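Local coordinates for iron-regulated outer membrane protein (Neisseria meningitidis, PDB 4B7O) that carries iron across the bacterial outer membrane as a TonB-dependent transporter and may act as a siderophore receptor, at residues Q129-Q134 with D515-H520; K335-A340 with N355-T360; N345-N350 with G521-I526. All blocks are in the same frame, centred on the assembly; numbering follows the deposited sequence.

Following the chain from the N terminus, residues 129-134 of the plug come first, and interaction 1 closes the long excursion from them to the barrel loop at 515-520. Interaction 2 lies wholly within that span: it pairs the ends of strands 323-339 and 355-373 and closes the short connection between them. Interaction 3 starts in that connection, at 345-350, and reaches forward to 521-526, so it crosses both of the others. Together they tie plug, barrel wall and two barrel loops into one patch. Leu517 of interaction 1 packs on Arg337 and Thr357 of interaction 2 and on Ala348 of interaction 3, and His520 NE2 probably bonds Tyr347 O.

Interaction 1: Q129-Q134 with D515-H520; sequences QILYHQ and DALQTH
Gln129 and Ile130 of the plug offer successive carbonyls to the 3-10 turn 516-518, in the loop that leaves barrel strand 498-509 and leads to the short strand 525-528; this is a plug-to-barrel contact of a TonB-dependent transporter. Ala516 N donates to Gln129 O at 2.9 Å and Leu517 N to Ile130 O at 3.1 Å, both nearly straight. Just before the turn, the Asp515 carboxylate reaches back along the plug loop. Its OD2 takes a weak bond from Tyr132 N at 2.8 Å, bent to 125° at the hydrogen. The same oxygen sits in plane at the edge of the Tyr132 ring, 3.1 Å from CD1; the ring's CG lies between its own backbone N and carbonyl carbon (chi1 70°). The other oxygen, OD1, lies 2.9 Å from Gln129 NE2, with amide and carboxylate planes 75° apart; NE2 also has a weak bond to Glu630.

Apolar packing fills in beside the carboxylate. The Leu131 and Gln518 side chains cross at about a right angle, with Leu131 CD1 3.8 Å from Gln518 CG and 4.3 Å from Leu517 CB. Farther out, the barrel wall lies against both partners: Ile130 touches Lys335 and Arg337, while Leu517 rests on Arg337, Asn355 and Thr357. Beside them, the methyl CB of Ala516 meets Ile359 CD1.

Interaction 2: K335-A340 with N355-T360; sequences KKRYSA and NHTRIT
Lys335 to Ser339 pair with Ile359 to Asn355 in an antiparallel ladder, the ends of two neighbouring strands of the TonB-dependent transporter barrel joined by one long loop. The segment axes run 4.7 Å apart at 174°.

Backbone bonds come in three reciprocal couples, at the hydrogen-bonded pairs Lys335-Ile359, Arg337-Thr357 and Ser339-Asn355. In the middle couple Arg337 N reaches Thr357 O at 2.8 Å, and the return bond is equally short. Between the couples, alpha carbons add CH...O contacts, such as Lys336 CA to Thr357 O at 3.2 Å. The outer edges of both strands are also bonded, Lys336 and Tyr338 to strand 303-320 and Arg358 to strand 376-391, so the ladder continues on either side.

On the face carrying Lys336, Tyr338, His356 and Arg358, aromatic and aliphatic parts lie side by side. Tyr338 CD1 stands over one face of the His356 imidazole, offset toward its rim and 3.4 Å from NE2, with the ring planes at an oblique 52°. His356 ND1 is bonded outward to Gln392. Lys336 CG touches Arg358 CG at 3.8 Å, but the extended lysine and the arginine bent at chi3 keep Lys336 NZ and Arg358 NE 6.4 Å apart; Glu334 makes a long, weak ion pair with Arg358 NE.

The face carrying Arg337, Ser339, Asn355 and Thr357, on which Leu517 packs, is polar toward the 340-354 connection and apolar farther along, where Lys335 CB meets Ile359 CB at 4.0 Å. Arg337, its CG opposite the backbone N (chi1 174°) and its chain extended to NE, lays its guanidinium obliquely beside the Asn355 amide. Asp342 gathers this end: OD1 bonds Ser339 OG, while OD2 serves both Arg337 NH1, in a salt bridge, and Asn355 ND2.

Interaction 3: N345-N350 with G521-I526; sequences NGYAGN and GKRGII
Lys522 and Arg523, neighbours in one turn, grip the 345-350 loop by different means. The hydrogen bonds belong to Lys522, whose NZ donates to Gly349 O at 2.8 Å and to Asn350 OD1 at 3.1 Å. The ammonium approaches the Gly349 carbonyl from above, 45° out of its plane, and the lysine chain, bent at chi2, runs close along the glycine with CD 3.3 Å from Gly349 O. Asn350 is held from its other amide atom, ND2, by Lys343 O; Glu398 adds a long, weak ion pair to the lysine.

The cation-pi contact belongs to Arg523. Its CZ lies 4.5 Å from the centroid of the Tyr347 ring, 28° off the ring normal, and the guanidinium stands steeply over the ring, off-centre toward the CD1-CE1 side, the planes 71° apart. NH1 dips closest, 3.1 Å from Tyr347 CE1. One face of the same guanidinium is turned to the backbone, with NH2 3.9 Å from Gly346 C.

Within the segments, Asn345 OD1 accepts from Ala348 N at 2.9 Å, an Asx motif that ties down the turn bearing Tyr347. That ring also meets His133 of the plug, while Tyr347 O probably accepts from His520 NE2. The type I turn Gly521 to Gly524 thus holds the turn Gly346 to Gly349 and the following Asn350 through its two basic side chains, a loop-to-loop contact consistent with the long loops that fold over the mouth of TonB-dependent barrels.

Interaction 1: Q129-Q134 with D515-H520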
loop_
_atom_site.group_PDB
_atom_site.type_symbol
_atom_site.label_atom_id
_atom_site.label_comp_id
_atom_site.label_asym_id
_atom_site.label_seq_id
_atom_site.Cartn_x
_atom_site.Cartn_y
_atom_site.Cartn_z
ATOM N N GLN A 129 -9.010 -1.212 8.452
ATOM C CA GLN A 129 -9.666 -0.776 7.254
ATOM C C GLN A 129 -11.081 -0.221 7.517
ATOM O O GLN A 129 -11.667 -0.464 8.566
ATOM C CB GLN A 129 -9.733 -1.951 6.318
ATOM C CG GLN A 129 -10.757 -2.968 6.730
ATOM C CD GLN A 129 -10.805 -4.100 5.765
ATOM O OE1 GLN A 129 -10.557 -3.927 4.576
ATOM N NE2 GLN A 129 -11.076 -5.278 6.269
ATOM N N ILE A 130 -11.603 0.516 6.542
ATOM C CA ILE A 130 -13.019 0.892 6.453
ATOM C C ILE A 130 -14.032 -0.267 6.182
ATOM O O ILE A 130 -14.942 -0.443 6.943
ATOM C CB ILE A 130 -13.187 2.059 5.452
ATOM C CG1 ILE A 130 -12.410 3.273 5.986
ATOM C CG2 ILE A 130 -14.669 2.419 5.269
ATOM C CD1 ILE A 130 -12.152 4.299 4.924
ATOM N N LEU A 131 -13.908 -1.033 5.107
ATOM C CA LEU A 131 -14.857 -2.130 4.827
ATOM C C LEU A 131 -14.280 -3.038 3.779
ATOM O O LEU A 131 -13.543 -2.599 2.902
ATOM C CB LEU A 131 -16.208 -1.616 4.337
ATOM C CG LEU A 131 -17.473 -2.487 4.086
ATOM C CD1 LEU A 131 -18.227 -2.741 5.378
ATOM C CD2 LEU A 131 -18.403 -1.815 3.078
ATOM N N TYR A 132 -14.646 -4.309 3.830
ATOM C CA TYR A 132 -13.881 -5.298 3.087
ATOM C C TYR A 132 -14.212 -5.212 1.605
ATOM O O TYR A 132 -13.515 -5.820 0.765
ATOM C CB TYR A 132 -14.036 -6.738 3.677
ATOM C CG TYR A 132 -15.407 -7.315 3.462
ATOM C CD1 TYR A 132 -16.485 -6.995 4.335
ATOM C CD2 TYR A 132 -15.666 -8.126 2.356
ATOM C CE1 TYR A 132 -17.760 -7.502 4.111
ATOM C CE2 TYR A 132 -16.938 -8.648 2.130
ATOM C CZ TYR A 132 -17.975 -8.335 3.005
ATOM O OH TYR A 132 -19.225 -8.831 2.727
ATOM N N HIS A 133 -15.270 -4.457 1.285
ATOM C CA HIS A 133 -15.731 -4.257 -0.104
ATOM C C HIS A 133 -14.978 -3.174 -0.829
ATOM O O HIS A 133 -15.371 -2.748 -1.907
ATOM C CB HIS A 133 -17.224 -3.936 -0.113
ATOM C CG HIS A 133 -18.098 -5.148 0.021
ATOM N ND1 HIS A 133 -18.188 -6.069 -0.936
ATOM C CD2 HIS A 133 -18.929 -5.573 1.053
ATOM C CE1 HIS A 133 -19.032 -7.055 -0.550
ATOM N NE2 HIS A 133 -19.487 -6.753 0.664
ATOM N N GLN A 134 -13.906 -2.695 -0.229
ATOM C CA GLN A 134 -13.070 -1.691 -0.823
ATOM C C GLN A 134 -11.642 -1.881 -0.340
ATOM O O GLN A 134 -11.400 -2.528 0.703
ATOM C CB GLN A 134 -13.579 -0.324 -0.431
ATOM C CG GLN A 134 -13.397 0.061 1.022
ATOM C CD GLN A 134 -14.181 1.334 1.311
ATOM O OE1 GLN A 134 -15.399 1.374 1.112
ATOM N NE2 GLN A 134 -13.500 2.385 1.715
ATOM N N ASP A 515 -13.982 -4.452 10.335
ATOM C CA ASP A 515 -14.201 -3.244 9.475
ATOM C C ASP A 515 -14.733 -2.086 10.281
ATOM O O ASP A 515 -15.678 -2.243 11.081
ATOM C CB ASP A 515 -15.204 -3.551 8.368
ATOM C CG ASP A 515 -14.722 -4.636 7.442
ATOM O OD1 ASP A 515 -13.612 -5.158 7.744
ATOM O OD2 ASP A 515 -15.436 -4.954 6.437
ATOM N N ALA A 516 -14.123 -0.932 10.104
ATOM C CA ALA A 516 -14.487 0.256 10.874
ATOM C C ALA A 516 -15.963 0.584 10.689
ATOM O O ALA A 516 -16.640 0.949 11.647
ATOM C CB ALA A 516 -13.638 1.488 10.462
ATOM N N LEU A 517 -16.429 0.479 9.445
ATOM C CA LEU A 517 -17.773 0.873 9.088
ATOM C C LEU A 517 -18.845 -0.054 9.677
ATOM O O LEU A 517 -20.031 0.228 9.574
ATOM C CB LEU A 517 -17.926 0.967 7.575
ATOM C CG LEU A 517 -19.276 1.587 7.207
ATOM C CD1 LEU A 517 -19.558 2.950 7.862
ATOM C CD2 LEU A 517 -19.374 1.627 5.694
ATOM N N GLN A 518 -18.432 -1.124 10.342
ATOM C CA GLN A 518 -19.411 -2.049 10.889
ATOM C C GLN A 518 -19.244 -2.129 12.350
ATOM O O GLN A 518 -19.945 -2.874 13.005
ATOM C CB GLN A 518 -19.262 -3.435 10.291
ATOM C CG GLN A 518 -19.526 -3.491 8.817
ATOM C CD GLN A 518 -20.053 -4.876 8.430
ATOM O OE1 GLN A 518 -21.244 -5.205 8.621
ATOM N NE2 GLN A 518 -19.172 -5.700 7.894
ATOM N N THR A 519 -18.353 -1.319 12.887
ATOM C CA THR A 519 -18.094 -1.318 14.309
ATOM C C THR A 519 -19.325 -1.053 15.228
ATOM O O THR A 519 -19.372 -1.553 16.366
ATOM C CB THR A 519 -16.976 -0.336 14.612
ATOM O OG1 THR A 519 -15.812 -0.731 13.862
ATOM C CG2 THR A 519 -16.665 -0.358 16.081
ATOM N N HIS A 520 -20.304 -0.289 14.730
ATOM C CA HIS A 520 -21.560 -0.008 15.459
ATOM C C HIS A 520 -22.300 -1.237 15.934
ATOM O O HIS A 520 -23.077 -1.163 16.891
ATOM C CB HIS A 520 -22.484 0.833 14.578
ATOM C CG HIS A 520 -22.619 0.299 13.183
ATOM N ND1 HIS A 520 -23.299 -0.829 12.908
ATOM C CD2 HIS A 520 -22.099 0.744 11.989
ATOM C CE1 HIS A 520 -23.239 -1.081 11.604
ATOM N NE2 HIS A 520 -22.501 -0.121 11.038
#

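Interaction 2: K335-A340 with N355-T360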
loop_
_atom_site.group_PDB
_atom_site.type_symbol
_atom_site.label_atom_id
_atom_site.label_comp_id
_atom_site.label_asym_id
_atom_site.label_seq_id
_atom_site.Cartn_x
_atom_site.Cartn_y
_atom_site.Cartn_z
ATOM N N LYS A 335 -8.045 8.420 9.330
ATOM C CA LYS A 335 -8.768 7.926 8.200
ATOM C C LYS A 335 -10.236 8.298 8.568
ATOM O O LYS A 335 -10.666 7.959 9.675
ATOM C CB LYS A 335 -8.553 6.395 8.100
ATOM C CG LYS A 335 -8.955 5.693 6.795
ATOM C CD LYS A 335 -7.748 5.387 5.839
ATOM C CE LYS A 335 -7.454 3.876 5.520
ATOM N NZ LYS A 335 -8.422 2.974 4.755
ATOM N N LYS A 336 -10.965 8.993 7.666
ATOM C CA LYS A 336 -12.384 9.428 7.831
ATOM C C LYS A 336 -13.227 9.035 6.647
ATOM O O LYS A 336 -12.814 9.206 5.498
ATOM C CB LYS A 336 -12.538 10.943 7.958
ATOM C CG LYS A 336 -11.693 11.579 9.062
ATOM C CD LYS A 336 -11.844 13.111 9.107
ATOM C CE LYS A 336 -10.605 13.812 9.686
ATOM N NZ LYS A 336 -10.853 15.286 9.758
ATOM N N ARG A 337 -14.405 8.497 6.918
ATOM C CA ARG A 337 -15.382 8.277 5.877
ATOM C C ARG A 337 -16.591 9.077 6.252
ATOM O O ARG A 337 -17.124 8.964 7.368
ATOM C CB ARG A 337 -15.817 6.809 5.772
ATOM C CG ARG A 337 -16.949 6.575 4.779
ATOM C CD ARG A 337 -17.354 5.142 4.891
ATOM N NE ARG A 337 -18.500 4.716 4.074
ATOM C CZ ARG A 337 -19.784 5.002 4.330
ATOM N NH1 ARG A 337 -20.161 5.761 5.387
ATOM N NH2 ARG A 337 -20.700 4.538 3.488
ATOM N N TYR A 338 -17.063 9.843 5.292
ATOM C CA TYR A 338 -18.244 10.640 5.500
ATOM C C TYR A 338 -19.202 10.280 4.401
ATOM O O TYR A 338 -18.897 10.460 3.201
ATOM C CB TYR A 338 -17.907 12.137 5.443
ATOM C CG TYR A 338 -19.142 12.984 5.225
ATOM C CD1 TYR A 338 -20.063 13.185 6.260
ATOM C CD2 TYR A 338 -19.408 13.565 3.977
ATOM C CE1 TYR A 338 -21.210 13.939 6.060
ATOM C CE2 TYR A 338 -20.546 14.325 3.766
ATOM C CZ TYR A 338 -21.440 14.521 4.812
ATOM O OH TYR A 338 -22.565 15.281 4.625
ATOM N N SER A 339 -20.357 9.754 4.799
ATOM C CA SER A 339 -21.468 9.642 3.863
ATOM C C SER A 339 -22.480 10.759 4.101
ATOM O O SER A 339 -22.754 11.128 5.260
ATOM C CB SER A 339 -22.162 8.334 4.043
ATOM O OG SER A 339 -22.968 8.116 2.942
ATOM N N ALA A 340 -23.005 11.313 3.000
ATOM C CA ALA A 340 -24.119 12.267 3.038
ATOM C C ALA A 340 -25.387 11.565 3.538
ATOM O O ALA A 340 -26.110 12.126 4.355
ATOM C CB ALA A 340 -24.340 12.891 1.661
ATOM N N ASN A 355 -23.316 10.235 7.915
ATOM C CA ASN A 355 -22.663 9.211 8.734
ATOM C C ASN A 355 -21.152 9.417 8.730
ATOM O O ASN A 355 -20.580 9.464 7.667
ATOM C CB ASN A 355 -23.010 7.809 8.220
ATOM C CG ASN A 355 -22.631 6.739 9.210
ATOM O OD1 ASN A 355 -22.404 7.060 10.377
ATOM N ND2 ASN A 355 -22.571 5.464 8.772
ATOM N N HIS A 356 -20.534 9.558 9.897
ATOM C CA HIS A 356 -19.108 9.837 10.043
ATOM C C HIS A 356 -18.492 8.655 10.682
ATOM O O HIS A 356 -18.977 8.174 11.705
ATOM C CB HIS A 356 -18.833 11.034 10.953
ATOM C CG HIS A 356 -19.253 12.339 10.361
ATOM N ND1 HIS A 356 -20.572 12.686 10.210
ATOM C CD2 HIS A 356 -18.498 13.399 9.830
ATOM C CE1 HIS A 356 -20.646 13.910 9.627
ATOM N NE2 HIS A 356 -19.384 14.337 9.379
ATOM N N THR A 357 -17.416 8.160 10.073
ATOM C CA THR A 357 -16.645 7.058 10.630
ATOM C C THR A 357 -15.174 7.453 10.638
ATOM O O THR A 357 -14.637 7.989 9.627
ATOM C CB THR A 357 -16.870 5.748 9.863
ATOM O OG1 THR A 357 -18.212 5.710 9.351
ATOM C CG2 THR A 357 -16.637 4.530 10.798
ATOM N N ARG A 358 -14.528 7.184 11.771
ATOM C CA ARG A 358 -13.179 7.627 11.970
ATOM C C ARG A 358 -12.270 6.514 12.451
ATOM O O ARG A 358 -12.703 5.660 13.224
ATOM C CB ARG A 358 -13.161 8.784 12.987
ATOM C CG ARG A 358 -12.424 10.001 12.470
ATOM C CD ARG A 358 -12.852 11.304 13.129
ATOM N NE ARG A 358 -12.385 11.358 14.509
ATOM C CZ ARG A 358 -13.203 11.486 15.553
ATOM N NH1 ARG A 358 -14.510 11.576 15.343
ATOM N NH2 ARG A 358 -12.734 11.527 16.799
ATOM N N ILE A 359 -11.005 6.543 12.030
ATOM C CA ILE A 359 -9.990 5.648 12.572
ATOM C C ILE A 359 -8.787 6.482 12.904
ATOM O O ILE A 359 -8.344 7.280 12.103
ATOM C CB ILE A 359 -9.540 4.607 11.570
ATOM C CG1 ILE A 359 -10.712 3.867 10.967
ATOM C CG2 ILE A 359 -8.654 3.589 12.276
ATOM C CD1 ILE A 359 -10.247 2.927 9.886
ATOM N N THR A 360 -8.244 6.324 14.082
ATOM C CA THR A 360 -7.262 7.269 14.550
ATOM C C THR A 360 -6.075 6.413 14.887
ATOM O O THR A 360 -6.216 5.428 15.582
ATOM C CB THR A 360 -7.743 8.086 15.833
ATOM O OG1 THR A 360 -8.792 9.005 15.510
ATOM C CG2 THR A 360 -6.650 8.924 16.389
#

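Interaction 3: N345-N350 with G521-I526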
loop_
_atom_site.group_PDB
_atom_site.type_symbol
_atom_site.label_atom_id
_atom_site.label_comp_id
_atom_site.label_asym_id
_atom_site.label_seq_id
_atom_site.Cartn_x
_atom_site.Cartn_y
_atom_site.Cartn_z
ATOM N N ASN A 345 -27.338 1.745 3.061
ATOM C CA ASN A 345 -26.103 1.057 3.277
ATOM C C ASN A 345 -26.285 0.210 4.532
ATOM O O ASN A 345 -26.207 0.747 5.617
ATOM C CB ASN A 345 -25.014 2.141 3.464
ATOM C CG ASN A 345 -23.596 1.584 3.450
ATOM O OD1 ASN A 345 -23.336 0.501 3.978
ATOM N ND2 ASN A 345 -22.665 2.349 2.885
ATOM N N GLY A 346 -26.560 -1.093 4.412
ATOM C CA GLY A 346 -26.694 -1.990 5.613
ATOM C C GLY A 346 -25.405 -2.133 6.438
ATOM O O GLY A 346 -25.448 -2.243 7.677
ATOM N N TYR A 347 -24.249 -2.100 5.736
ATOM C CA TYR A 347 -22.931 -2.217 6.336
ATOM C C TYR A 347 -22.746 -1.076 7.295
ATOM O O TYR A 347 -22.273 -1.289 8.421
ATOM C CB TYR A 347 -21.797 -2.228 5.265
ATOM C CG TYR A 347 -21.870 -3.440 4.354
ATOM C CD1 TYR A 347 -21.537 -4.721 4.830
ATOM C CD2 TYR A 347 -22.300 -3.325 3.032
ATOM C CE1 TYR A 347 -21.612 -5.838 4.005
ATOM C CE2 TYR A 347 -22.402 -4.441 2.200
ATOM C CZ TYR A 347 -22.059 -5.692 2.694
ATOM O OH TYR A 347 -22.141 -6.809 1.876
ATOM N N ALA A 348 -23.122 0.128 6.862
ATOM C CA ALA A 348 -23.016 1.340 7.701
ATOM C C ALA A 348 -24.154 1.502 8.700
ATOM O O ALA A 348 -24.183 2.486 9.473
ATOM C CB ALA A 348 -22.918 2.590 6.829
ATOM N N GLY A 349 -25.082 0.538 8.683
ATOM C CA GLY A 349 -26.172 0.533 9.644
ATOM C C GLY A 349 -27.446 1.156 9.102
ATOM O O GLY A 349 -28.470 1.128 9.769
ATOM N N ASN A 350 -27.395 1.681 7.875
ATOM C CA ASN A 350 -28.526 2.384 7.297
ATOM C C ASN A 350 -28.763 3.620 8.144
ATOM O O ASN A 350 -29.899 3.996 8.397
ATOM C CB ASN A 350 -29.810 1.516 7.318
ATOM C CG ASN A 350 -29.621 0.163 6.669
ATOM O OD1 ASN A 350 -29.410 -0.825 7.362
ATOM N ND2 ASN A 350 -29.707 0.103 5.344
ATOM N N GLY A 521 -22.097 -2.357 15.243
ATOM C CA GLY A 521 -22.585 -3.647 15.714
ATOM C C GLY A 521 -24.008 -3.989 15.346
ATOM O O GLY A 521 -24.556 -4.984 15.806
ATOM N N LYS A 522 -24.604 -3.192 14.483
ATOM C CA LYS A 522 -25.931 -3.476 14.000
ATOM C C LYS A 522 -26.040 -4.914 13.519
ATOM O O LYS A 522 -27.105 -5.567 13.659
ATOM C CB LYS A 522 -26.294 -2.483 12.891
ATOM C CG LYS A 522 -27.576 -2.829 12.131
ATOM C CD LYS A 522 -28.339 -1.566 11.723
ATOM C CE LYS A 522 -29.716 -1.967 11.194
ATOM N NZ LYS A 522 -30.304 -0.875 10.369
ATOM N N ARG A 523 -24.929 -5.427 12.983
ATOM C CA ARG A 523 -24.990 -6.692 12.314
ATOM C C ARG A 523 -24.504 -7.785 13.200
ATOM O O ARG A 523 -24.596 -8.950 12.836
ATOM C CB ARG A 523 -24.209 -6.646 11.042
ATOM C CG ARG A 523 -24.926 -5.931 9.919
ATOM C CD ARG A 523 -24.839 -6.866 8.720
ATOM N NE ARG A 523 -25.588 -6.395 7.559
ATOM C CZ ARG A 523 -25.068 -6.258 6.345
ATOM N NH1 ARG A 523 -23.796 -6.593 6.144
ATOM N NH2 ARG A 523 -25.823 -5.805 5.342
ATOM N N GLY A 524 -24.007 -7.434 14.379
ATOM C CA GLY A 524 -23.620 -8.473 15.309
ATOM C C GLY A 524 -22.443 -8.074 16.142
ATOM O O GLY A 524 -21.779 -7.070 15.846
ATOM N N ILE A 525 -22.190 -8.829 17.212
ATOM C CA ILE A 525 -21.049 -8.507 18.036
ATOM C C ILE A 525 -19.881 -9.187 17.374
ATOM O O ILE A 525 -20.055 -10.252 16.744
ATOM C CB ILE A 525 -21.178 -8.984 19.488
ATOM C CG1 ILE A 525 -22.443 -8.425 20.128
ATOM C CG2 ILE A 525 -19.994 -8.482 20.291
ATOM C CD1 ILE A 525 -22.604 -6.917 19.960
ATOM N N ILE A 526 -18.722 -8.531 17.463
ATOM C CA ILE A 526 -17.467 -9.039 16.919
ATOM C C ILE A 526 -16.451 -8.997 18.021
ATOM O O ILE A 526 -15.858 -7.939 18.310
ATOM C CB ILE A 526 -16.898 -8.159 15.800
ATOM C CG1 ILE A 526 -17.864 -8.055 14.604
ATOM C CG2 ILE A 526 -15.506 -8.667 15.441
ATOM C CD1 ILE A 526 -18.178 -9.350 13.878
#